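Local atomic coordinates of aldehyde dehydrogenase (Staphylococcus aureus, PDB entry 6K10), a protein that oxidises 4,4'-diaponeurosporen-4-al to 4,4'-diaponeurosporenoic acid with NAD+ on the way to the carotenoid staphyloxanthin. Residues A20-N23 with T27-I30; G72-S77 with P131-I136. The protein carries 1 engineered substitution. All coordinates share one frame; numbering follows the deposited sequence.

In the fold
Both interactions lie in the N-terminal part of the aldehyde dehydrogenase fold. The centre of interaction 1 is about 27 Å from that of the chain and the contact is partly buried: the C-terminal part of helix 10-23 meets the loop leading into helix 30-46, through two phenylalanine rings, a threonine, a lysine and a bridging water. Interaction 2, its centre about 13 Å from that of the chain, is buried and sets helix 63-89 against helix 126-138 through one isoleucine methyl. The two do not touch, yet helix 30-46, entered from the first, also packs beside the second. Residues of each reach the second subunit, through a lysine hydrogen bond in interaction 1 and through packing in interaction 2.

Interaction 1 of 2, residues A20-N23 with T27-I30; sequences AFFN and TKDI
F21 and F22, consecutive in the C-terminal part of helix 10-23, receive T27 from the loop that follows, one ring for each branch of the threonine. CG2 of T27 lies 3.5 Å from CE2 of F21, while OG1 of T27 is 3.4 Å from CD1 of F22. Both phenylalanines hold CG opposite the backbone N (chi1 -177° and 180°), which brings their rings forward to T27 although neither CB aims there. K28 extends the contact: its stretched chain runs across F22 at about a right angle, with CE 3.9 Å from CZ of that ring. A water links the F22 carbonyl to the T27 hydroxyl, donating to F22 O at 2.8 Å and to T27 OG1 at a short 2.5 Å. With chi1 at 70°, OG1 of T27 sits between its own N and carbonyl carbon, and it also bonds to G139 O, so this hydroxyl joins the loop, through the water the F22 carbonyl, and G139, which follows helix 126-138. The ammonium of K28 is held by Q25 OE1 and by N388 O of the second subunit, carrying the loop to the dimer interface. F21, F22 and T27 all rest on T141 of strand 141-145, and F22 also packs on P111 and T114 of strand 104-118, setting this turn of helix against two strands of the mixed sheet.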
loop_
_atom_site.group_PDB
_atom_site.type_symbol
_atom_site.label_atom_id
_atom_site.label_comp_id
_atom_site.label_asym_id
_atom_site.label_seq_id
_atom_site.Cartn_x
_atom_site.Cartn_y
_atom_site.Cartn_z
ATOM N N ALA A 20 -8.094 12.546 -20.137
ATOM C CA ALA A 20 -8.447 12.247 -21.519
ATOM C C ALA A 20 -7.279 11.615 -22.263
ATOM O O ALA A 20 -7.467 10.667 -23.033
ATOM C CB ALA A 20 -8.917 13.519 -22.228
ATOM N N PHE A 21 -6.060 12.116 -22.037
ATOM C CA PHE A 21 -4.905 11.523 -22.703
ATOM C C PHE A 21 -4.652 10.102 -22.218
ATOM O O PHE A 21 -4.294 9.227 -23.016
ATOM C CB PHE A 21 -3.653 12.374 -22.503
ATOM C CG PHE A 21 -2.450 11.840 -23.231
ATOM C CD1 PHE A 21 -2.389 11.876 -24.614
ATOM C CD2 PHE A 21 -1.396 11.273 -22.535
ATOM C CE1 PHE A 21 -1.292 11.373 -25.290
ATOM C CE2 PHE A 21 -0.296 10.768 -23.206
ATOM C CZ PHE A 21 -0.244 10.819 -24.585
ATOM N N PHE A 22 -4.816 9.850 -20.915
ATOM C CA PHE A 22 -4.680 8.481 -20.429
ATOM C C PHE A 22 -5.694 7.563 -21.096
ATOM O O PHE A 22 -5.383 6.410 -21.416
ATOM C CB PHE A 22 -4.843 8.409 -18.912
ATOM C CG PHE A 22 -4.716 7.010 -18.375
ATOM C CD1 PHE A 22 -3.471 6.420 -18.234
ATOM C CD2 PHE A 22 -5.844 6.266 -18.065
ATOM C CE1 PHE A 22 -3.351 5.124 -17.763
ATOM C CE2 PHE A 22 -5.731 4.970 -17.594
ATOM C CZ PHE A 22 -4.482 4.399 -17.444
ATOM N N ASN A 23 -6.912 8.060 -21.316
ATOM C CA ASN A 23 -7.963 7.247 -21.912
ATOM C C ASN A 23 -7.667 6.850 -23.353
ATOM O O ASN A 23 -8.343 5.959 -23.876
ATOM C CB ASN A 23 -9.300 7.987 -21.834
ATOM C CG ASN A 23 -9.853 8.039 -20.421
ATOM O OD1 ASN A 23 -9.492 7.221 -19.573
ATOM N ND2 ASN A 23 -10.733 8.998 -20.162
ATOM N N THR A 27 -0.226 5.689 -23.110
ATOM C CA THR A 27 0.788 5.551 -22.069
ATOM C C THR A 27 0.988 4.108 -21.620
ATOM O O THR A 27 1.988 3.821 -20.954
ATOM C CB THR A 27 0.437 6.418 -20.856
ATOM O OG1 THR A 27 -0.698 5.867 -20.176
ATOM C CG2 THR A 27 0.119 7.839 -21.290
ATOM N N LYS A 28 0.076 3.199 -21.964
ATOM C CA LYS A 28 0.244 1.801 -21.588
ATOM C C LYS A 28 1.283 1.087 -22.440
ATOM O O LYS A 28 1.821 0.061 -22.007
ATOM C CB LYS A 28 -1.094 1.065 -21.674
ATOM C CG LYS A 28 -2.141 1.584 -20.701
ATOM C CD LYS A 28 -3.377 0.703 -20.688
ATOM C CE LYS A 28 -4.452 1.278 -19.782
ATOM N NZ LYS A 28 -5.758 0.585 -19.959
ATOM N N ASP A 29 1.583 1.605 -23.629
ATOM C CA ASP A 29 2.580 0.980 -24.485
ATOM C C ASP A 29 3.963 1.111 -23.862
ATOM O O ASP A 29 4.379 2.203 -23.464
ATOM C CB ASP A 29 2.564 1.610 -25.875
ATOM C CG ASP A 29 3.580 0.979 -26.810
ATOM O OD1 ASP A 29 3.254 -0.049 -27.440
ATOM O OD2 ASP A 29 4.704 1.511 -26.912
ATOM N N ILE A 30 4.677 -0.013 -23.791
ATOM C CA ILE A 30 5.969 -0.049 -23.111
ATOM C C ILE A 30 6.991 0.817 -23.838
ATOM O O ILE A 30 7.757 1.559 -23.209
ATOM C CB ILE A 30 6.444 -1.508 -22.974
ATOM C CG1 ILE A 30 5.542 -2.276 -22.004
ATOM C CG2 ILE A 30 7.894 -1.572 -22.543
ATOM C CD1 ILE A 30 5.188 -1.507 -20.748
HETATM O O HOH W 1 -2.801 5.409 -21.524
#

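Interaction 2 of 2, residues G72-S77 with P131-I136; sequences GITLKS and PLIGAI
I133 reaches S77 and T74 through a single methyl, CD1. That methyl lies 3.6 Å from OG and 3.7 Å from CB of S77, and it also comes within 3.8 Å of the backbone O of T74. With CG1 opposite its carbonyl carbon (chi1 -65°) and chi2 at 162°, the isoleucine holds its longer branch extended, and the terminal CD1 meets helix 63-89. T74 adds its methyl, CG2 standing 4.1 Å from CD1 of I133. The closest pair of CA atoms, S77 and I133, is 7.6 Å apart. Here two helices of what is, in this family, the coenzyme-binding domain, 63-89 and 126-138, come together, the second following strand 104-118 of its mixed sheet. I133 packs further along helix 63-89 against I78 and A81. Both hydroxyls are hydrogen-bonded elsewhere, although S77 OG also touches the methyl: S77 OG, turned opposite its own N (chi1 -177°), bonds to E130 OE2, and T74 OG1 bonds to E70 O, one turn back, and to Q126 OE1. T74 also packs against I44 of helix 30-46.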
loop_
_atom_site.group_PDB
_atom_site.type_symbol
_atom_site.label_atom_id
_atom_site.label_comp_id
_atom_site.label_asym_id
_atom_site.label_seq_id
_atom_site.Cartn_x
_atom_site.Cartn_y
_atom_site.Cartn_z
ATOM N N GLY A 72 22.292 13.924 -10.272
ATOM C CA GLY A 72 22.938 12.683 -10.668
ATOM C C GLY A 72 22.151 11.453 -10.265
ATOM O O GLY A 72 22.038 10.496 -11.035
ATOM N N ILE A 73 21.596 11.462 -9.052
ATOM C CA ILE A 73 20.820 10.321 -8.584
ATOM C C ILE A 73 19.564 10.141 -9.429
ATOM O O ILE A 73 19.098 9.012 -9.628
ATOM C CB ILE A 73 20.496 10.492 -7.086
ATOM C CG1 ILE A 73 19.805 9.249 -6.528
ATOM C CG2 ILE A 73 19.649 11.734 -6.850
ATOM C CD1 ILE A 73 19.953 9.107 -5.032
ATOM N N THR A 74 19.008 11.235 -9.955
ATOM C CA THR A 74 17.836 11.136 -10.819
ATOM C C THR A 74 18.208 10.562 -12.180
ATOM O O THR A 74 17.524 9.670 -12.695
ATOM C CB THR A 74 17.183 12.511 -10.972
ATOM O OG1 THR A 74 16.753 12.976 -9.686
ATOM C CG2 THR A 74 15.983 12.442 -11.909
ATOM N N LEU A 75 19.294 11.062 -12.776
ATOM C CA LEU A 75 19.761 10.521 -14.048
ATOM C C LEU A 75 20.046 9.030 -13.936
ATOM O O LEU A 75 19.676 8.245 -14.817
ATOM C CB LEU A 75 21.012 11.272 -14.506
ATOM C CG LEU A 75 20.807 12.718 -14.957
ATOM C CD1 LEU A 75 22.144 13.353 -15.295
ATOM C CD2 LEU A 75 19.870 12.772 -16.153
ATOM N N LYS A 76 20.702 8.623 -12.848
ATOM C CA LYS A 76 20.974 7.206 -12.630
ATOM C C LYS A 76 19.681 6.409 -12.509
ATOM O O LYS A 76 19.580 5.292 -13.031
ATOM C CB LYS A 76 21.835 7.032 -11.379
ATOM C CG LYS A 76 22.411 5.639 -11.207
ATOM N N SER A 77 18.676 6.968 -11.829
ATOM C CA SER A 77 17.411 6.258 -11.663
ATOM C C SER A 77 16.667 6.124 -12.988
ATOM O O SER A 77 16.082 5.071 -13.269
ATOM C CB SER A 77 16.544 6.971 -10.624
ATOM O OG SER A 77 15.338 6.265 -10.395
ATOM N N PRO A 131 9.704 10.215 -7.805
ATOM C CA PRO A 131 8.331 9.712 -8.009
ATOM C C PRO A 131 7.909 9.712 -9.466
ATOM O O PRO A 131 7.277 8.748 -9.922
ATOM C CB PRO A 131 7.466 10.662 -7.166
ATOM C CG PRO A 131 8.387 11.324 -6.239
ATOM C CD PRO A 131 9.726 11.377 -6.900
ATOM N N LEU A 132 8.257 10.761 -10.216
ATOM C CA LEU A 132 7.826 10.859 -11.609
ATOM C C LEU A 132 8.341 9.689 -12.438
ATOM O O LEU A 132 7.611 9.146 -13.279
ATOM C CB LEU A 132 8.299 12.178 -12.215
ATOM C CG LEU A 132 7.814 12.429 -13.645
ATOM C CD1 LEU A 132 6.303 12.626 -13.667
ATOM C CD2 LEU A 132 8.528 13.613 -14.279
ATOM N N ILE A 133 9.600 9.298 -12.227
ATOM C CA ILE A 133 10.155 8.145 -12.934
ATOM C C ILE A 133 9.264 6.929 -12.730
ATOM O O ILE A 133 8.918 6.220 -13.681
ATOM C CB ILE A 133 11.594 7.866 -12.466
ATOM C CG1 ILE A 133 12.520 9.021 -12.841
ATOM C CG2 ILE A 133 12.098 6.576 -13.077
ATOM C CD1 ILE A 133 13.813 9.024 -12.056
ATOM N N GLY A 134 8.873 6.676 -11.479
ATOM C CA GLY A 134 7.980 5.562 -11.209
ATOM C C GLY A 134 6.644 5.713 -11.911
ATOM O O GLY A 134 6.131 4.765 -12.509
ATOM N N ALA A 135 6.066 6.916 -11.852
ATOM C CA ALA A 135 4.786 7.156 -12.510
ATOM C C ALA A 135 4.895 6.953 -14.016
ATOM O O ALA A 135 4.022 6.332 -14.633
ATOM C CB ALA A 135 4.289 8.567 -12.191
ATOM N N ILE A 136 5.963 7.474 -14.624
ATOM C CA ILE A 136 6.172 7.293 -16.060
ATOM C C ILE A 136 6.325 5.816 -16.389
ATOM O O ILE A 136 5.633 5.278 -17.263
ATOM C CB ILE A 136 7.399 8.092 -16.535
ATOM C CG1 ILE A 136 7.109 9.592 -16.533
ATOM C CG2 ILE A 136 7.826 7.629 -17.922
ATOM C CD1 ILE A 136 8.332 10.439 -16.826
#